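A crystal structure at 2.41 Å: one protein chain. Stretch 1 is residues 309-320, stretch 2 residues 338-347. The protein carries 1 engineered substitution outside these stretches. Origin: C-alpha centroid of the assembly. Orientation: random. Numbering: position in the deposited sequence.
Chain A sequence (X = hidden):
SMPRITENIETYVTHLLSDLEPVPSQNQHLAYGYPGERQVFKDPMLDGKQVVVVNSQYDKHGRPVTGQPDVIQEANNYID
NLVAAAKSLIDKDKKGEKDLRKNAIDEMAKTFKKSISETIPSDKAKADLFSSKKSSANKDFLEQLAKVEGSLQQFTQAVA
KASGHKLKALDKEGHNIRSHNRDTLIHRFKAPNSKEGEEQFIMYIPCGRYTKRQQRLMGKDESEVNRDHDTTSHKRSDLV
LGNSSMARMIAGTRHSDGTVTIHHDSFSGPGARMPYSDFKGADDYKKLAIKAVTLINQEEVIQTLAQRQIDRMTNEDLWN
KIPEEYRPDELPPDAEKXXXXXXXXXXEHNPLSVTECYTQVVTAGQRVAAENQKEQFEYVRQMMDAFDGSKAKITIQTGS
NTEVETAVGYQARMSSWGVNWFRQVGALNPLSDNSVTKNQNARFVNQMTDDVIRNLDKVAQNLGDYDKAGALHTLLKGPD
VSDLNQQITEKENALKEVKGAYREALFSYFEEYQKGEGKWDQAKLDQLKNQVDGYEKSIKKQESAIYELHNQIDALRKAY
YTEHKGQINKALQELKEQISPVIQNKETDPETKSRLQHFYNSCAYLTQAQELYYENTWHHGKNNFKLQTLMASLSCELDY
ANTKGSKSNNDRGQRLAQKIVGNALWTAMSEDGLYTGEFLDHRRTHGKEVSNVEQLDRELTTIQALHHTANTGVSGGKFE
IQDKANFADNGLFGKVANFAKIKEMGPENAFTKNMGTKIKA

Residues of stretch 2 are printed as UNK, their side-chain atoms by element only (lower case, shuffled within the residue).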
# COMPACT_ATOMS: atom_id res chain seq x y z
N GLN A 309 7.49 13.17 2.77
CA GLN A 309 7.20 14.37 3.48
C GLN A 309 7.88 15.53 2.78
O GLN A 309 7.27 16.56 2.62
CB GLN A 309 7.64 14.21 4.94
CG GLN A 309 7.18 15.31 5.86
CD GLN A 309 7.42 14.98 7.32
OE1 GLN A 309 8.34 15.49 7.93
NE2 GLN A 309 6.60 14.07 7.88
N ILE A 310 9.13 15.37 2.32
CA ILE A 310 9.79 16.41 1.55
C ILE A 310 9.03 16.71 0.20
O ILE A 310 8.86 17.91 -0.20
CB ILE A 310 11.30 16.10 1.32
CG1 ILE A 310 12.22 16.55 2.48
CG2 ILE A 310 11.84 16.93 0.15
CD1 ILE A 310 11.95 16.00 3.83
N ASP A 311 8.60 15.65 -0.51
CA ASP A 311 7.85 15.76 -1.78
C ASP A 311 6.59 16.60 -1.60
O ASP A 311 6.11 17.20 -2.56
CB ASP A 311 7.26 14.38 -2.19
CG ASP A 311 8.30 13.41 -2.62
OD1 ASP A 311 9.51 13.83 -2.59
OD2 ASP A 311 7.90 12.24 -2.96
N ARG A 312 5.96 16.46 -0.44
CA ARG A 312 4.72 17.16 -0.19
C ARG A 312 4.97 18.62 0.18
O ARG A 312 4.03 19.33 0.42
CB ARG A 312 3.90 16.44 0.87
CG ARG A 312 3.30 15.19 0.25
CD ARG A 312 2.84 14.07 1.17
NE ARG A 312 1.97 14.48 2.28
CZ ARG A 312 0.72 14.85 2.08
NH1 ARG A 312 0.27 14.87 0.84
NH2 ARG A 312 -0.06 15.16 3.08
N MET A 313 6.22 19.07 0.23
CA MET A 313 6.45 20.51 0.38
C MET A 313 6.79 21.28 -0.89
O MET A 313 7.65 20.87 -1.71
CB MET A 313 7.48 20.77 1.45
CG MET A 313 6.93 20.20 2.76
SD MET A 313 7.89 20.57 4.21
CE MET A 313 9.27 19.56 3.81
N THR A 314 6.11 22.41 -1.05
CA THR A 314 6.41 23.28 -2.18
C THR A 314 7.66 23.95 -1.79
O THR A 314 8.05 23.98 -0.61
CB THR A 314 5.27 24.31 -2.41
OG1 THR A 314 5.23 25.26 -1.32
CG2 THR A 314 3.92 23.54 -2.40
N ASN A 315 8.30 24.52 -2.77
CA ASN A 315 9.33 25.52 -2.53
C ASN A 315 9.00 26.62 -1.51
O ASN A 315 9.82 26.90 -0.64
CB ASN A 315 9.87 26.07 -3.84
CG ASN A 315 10.69 25.03 -4.61
OD1 ASN A 315 10.54 23.81 -4.42
ND2 ASN A 315 11.55 25.50 -5.49
N GLU A 316 7.82 27.24 -1.60
CA GLU A 316 7.42 28.28 -0.63
C GLU A 316 7.48 27.67 0.79
O GLU A 316 8.03 28.29 1.70
CB GLU A 316 5.99 28.77 -0.87
CG GLU A 316 5.81 30.17 -1.43
CD GLU A 316 4.38 30.74 -1.18
OE1 GLU A 316 4.22 32.01 -1.08
OE2 GLU A 316 3.39 29.95 -1.09
N ASP A 317 6.92 26.46 0.94
CA ASP A 317 6.92 25.67 2.19
C ASP A 317 8.33 25.45 2.77
O ASP A 317 8.54 25.62 3.94
CB ASP A 317 6.29 24.29 1.96
CG ASP A 317 4.74 24.31 1.81
OD1 ASP A 317 4.08 25.27 2.29
OD2 ASP A 317 4.18 23.34 1.20
N LEU A 318 9.30 25.05 1.98
CA LEU A 318 10.61 24.87 2.54
C LEU A 318 11.25 26.23 2.99
O LEU A 318 11.82 26.37 4.10
CB LEU A 318 11.50 24.17 1.50
CG LEU A 318 11.10 22.79 1.04
CD1 LEU A 318 11.56 22.52 -0.38
CD2 LEU A 318 11.69 21.74 1.94
N TRP A 319 11.13 27.22 2.13
CA TRP A 319 11.51 28.54 2.44
C TRP A 319 11.00 29.05 3.76
O TRP A 319 11.76 29.69 4.52
CB TRP A 319 10.99 29.42 1.33
CG TRP A 319 11.47 30.84 1.41
CD1 TRP A 319 10.72 31.96 1.78
CD2 TRP A 319 12.81 31.35 1.10
NE1 TRP A 319 11.49 33.09 1.72
CE2 TRP A 319 12.76 32.80 1.33
CE3 TRP A 319 14.02 30.77 0.67
CZ2 TRP A 319 13.88 33.62 1.12
CZ3 TRP A 319 15.15 31.61 0.47
CH2 TRP A 319 15.09 33.00 0.70
N ASN A 320 9.73 28.83 4.05
CA ASN A 320 9.14 29.41 5.24
C ASN A 320 9.71 28.73 6.46
O ASN A 320 9.74 29.28 7.53
CB ASN A 320 7.60 29.31 5.24
CG ASN A 320 6.94 30.03 4.05
OD1 ASN A 320 7.29 31.17 3.68
ND2 ASN A 320 5.96 29.36 3.44
N UNK A 338 17.91 24.95 -7.21
CA UNK A 338 17.30 25.77 -6.18
C UNK A 338 16.49 24.92 -5.16
O UNK A 338 16.68 25.04 -3.95
c UNK A 338 16.41 26.84 -6.81
N UNK A 339 15.61 24.06 -5.65
CA UNK A 339 14.98 23.10 -4.76
C UNK A 339 16.01 22.32 -3.94
O UNK A 339 15.82 22.13 -2.73
n UNK A 339 9.67 21.52 -3.32
c UNK A 339 13.15 21.36 -4.42
n UNK A 339 9.58 19.31 -2.73
c UNK A 339 13.96 22.15 -5.44
c UNK A 339 10.15 20.25 -3.42
c UNK A 339 11.91 20.81 -5.06
n UNK A 339 11.18 19.90 -4.19
N UNK A 340 17.10 21.87 -4.56
CA UNK A 340 18.07 21.07 -3.79
C UNK A 340 18.56 21.87 -2.56
O UNK A 340 18.71 21.32 -1.46
c UNK A 340 19.27 20.64 -4.67
N UNK A 341 18.86 23.14 -2.78
CA UNK A 341 19.46 23.98 -1.76
C UNK A 341 18.43 24.20 -0.63
O UNK A 341 18.74 24.11 0.54
n UNK A 341 22.11 28.17 -1.73
c UNK A 341 20.76 26.15 -1.48
c UNK A 341 20.94 27.60 -1.99
o UNK A 341 20.02 28.20 -2.59
c UNK A 341 19.90 25.31 -2.39
N UNK A 342 17.19 24.47 -1.01
CA UNK A 342 16.08 24.54 -0.09
C UNK A 342 15.93 23.27 0.72
O UNK A 342 15.75 23.35 1.93
c UNK A 342 14.79 24.78 -0.87
c UNK A 342 15.28 27.24 -0.44
c UNK A 342 14.30 26.22 -1.02
c UNK A 342 13.87 26.51 -2.45
N UNK A 343 16.04 22.10 0.10
CA UNK A 343 15.81 20.86 0.83
C UNK A 343 16.90 20.64 1.85
O UNK A 343 16.65 20.35 3.03
c UNK A 343 14.36 19.78 -0.82
c UNK A 343 15.71 18.34 0.71
c UNK A 343 15.68 19.66 -0.09
c UNK A 343 14.22 18.77 -1.97
N UNK A 344 18.12 20.88 1.39
CA UNK A 344 19.28 20.77 2.24
C UNK A 344 19.22 21.72 3.45
O UNK A 344 19.47 21.31 4.55
n UNK A 344 25.36 21.99 2.62
c UNK A 344 23.94 21.86 3.05
c UNK A 344 21.80 20.92 2.34
c UNK A 344 23.05 21.61 1.84
c UNK A 344 20.57 21.02 1.43
N UNK A 345 18.89 22.98 3.23
CA UNK A 345 18.81 23.91 4.34
C UNK A 345 17.65 23.54 5.24
O UNK A 345 17.77 23.60 6.44
c UNK A 345 20.00 25.97 3.31
c UNK A 345 21.04 26.19 4.40
c UNK A 345 18.68 25.36 3.84
c UNK A 345 19.83 27.26 2.51
N UNK A 346 16.53 23.11 4.66
CA UNK A 346 15.37 22.73 5.42
C UNK A 346 15.73 21.62 6.39
O UNK A 346 15.31 21.66 7.59
c UNK A 346 11.03 20.49 6.79
c UNK A 346 13.05 21.67 5.30
c UNK A 346 11.71 19.78 5.83
c UNK A 346 14.20 22.32 4.52
c UNK A 346 12.72 20.38 5.12
o UNK A 346 10.02 19.89 7.53
c UNK A 346 12.33 22.37 6.26
c UNK A 346 11.32 21.78 7.00
N UNK A 347 16.49 20.64 5.87
CA UNK A 347 16.78 19.42 6.62
C UNK A 347 17.76 19.73 7.74
O UNK A 347 17.64 19.19 8.85
c UNK A 347 16.37 17.76 4.75
c UNK A 347 17.92 17.17 6.62
c UNK A 347 17.39 18.29 5.73

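Position 338 has a single side-chain carbon, set sideways to stretch 1; its CB lies 5.2 Å from Asn315 ND2, too far for a contact. One carbon means alanine, Ala338, a small residue that suits a buried helical site.

Position 339 carries three carbons, a nitrogen, then a carbon bearing two more nitrogens. Its CA-to-CB bond points sideways, yet its end reaches the turn before helix 315-320. This planar terminus is a guanidinium, so the residue is Arg339. NH1 and NH2 each donate to Met313 O at 2.7 Å, and NH1 also donates to Asn315 OD1 at 2.7 Å. These acceptors lie near the guanidinium plane, where its N-H bonds point, while Leu318 CD1 covers one face, 3.6 Å from Arg339 NH1. Arginine suits a buried site lined with oxygens because its several donors can serve them together.

Position 340 again shows one carbon, pointing away from stretch 1: Ala340, a good helix former where nothing across the contact needs reaching. Position 341 has three carbons, the third carrying one oxygen and one nitrogen, an amide without contact here. It is Gln341, a polar residue at home on a partly exposed surface.

Position 342 has four carbons forked at the second, pointing toward stretch 1 and meeting Leu318 and Trp319, hence Leu342. Its CB lies 4.0 Å from Leu318 CD1, and its CD1 meets the edge of the Trp319 ring, 3.9 Å from CE3.

Position 343 has four carbons forked at the first, one arm two carbons long, touching Ile310 and Leu318: Ile343. Its CD1 packs 3.7 Å from Ile310 CG2, and its CG1 lies 3.9 Å from Leu318 CD1, apolar filling for a buried place.

Position 344, four carbons in a row ending in nitrogen, is Lys344, exposed and free of stretch 1. Position 345, four carbons forked at the second, points sideways: Leu345, whose apolar side chain needs no partner here.

Position 346 has one carbon leading to a six-carbon ring bearing an oxygen, packed against Ile310, Met313 and Leu318: Tyr346. The ring offers broad apolar surface: CE2 approaches Met313 CE at 3.2 Å, CD2 approaches Leu318 CD2 at 3.6 Å, and Ile310 CD1 lies at the ring edge. Position 347, one carbon carrying two others, barely covered by stretch 1, is Val347, compact and apolar for a buried site.

The contact joins polar anchoring to apolar packing. Thr314 OG1 caps helix 315-320 by accepting from Asp317 N at 3.1 Å, while Arg339 grips the neighbouring turn. The helices cross at 37°, and Leu318 fits as a knob among Arg339, Leu342, Ile343 and Tyr346.

Stretch 2, residues 338-347: ARAQLIKLYV
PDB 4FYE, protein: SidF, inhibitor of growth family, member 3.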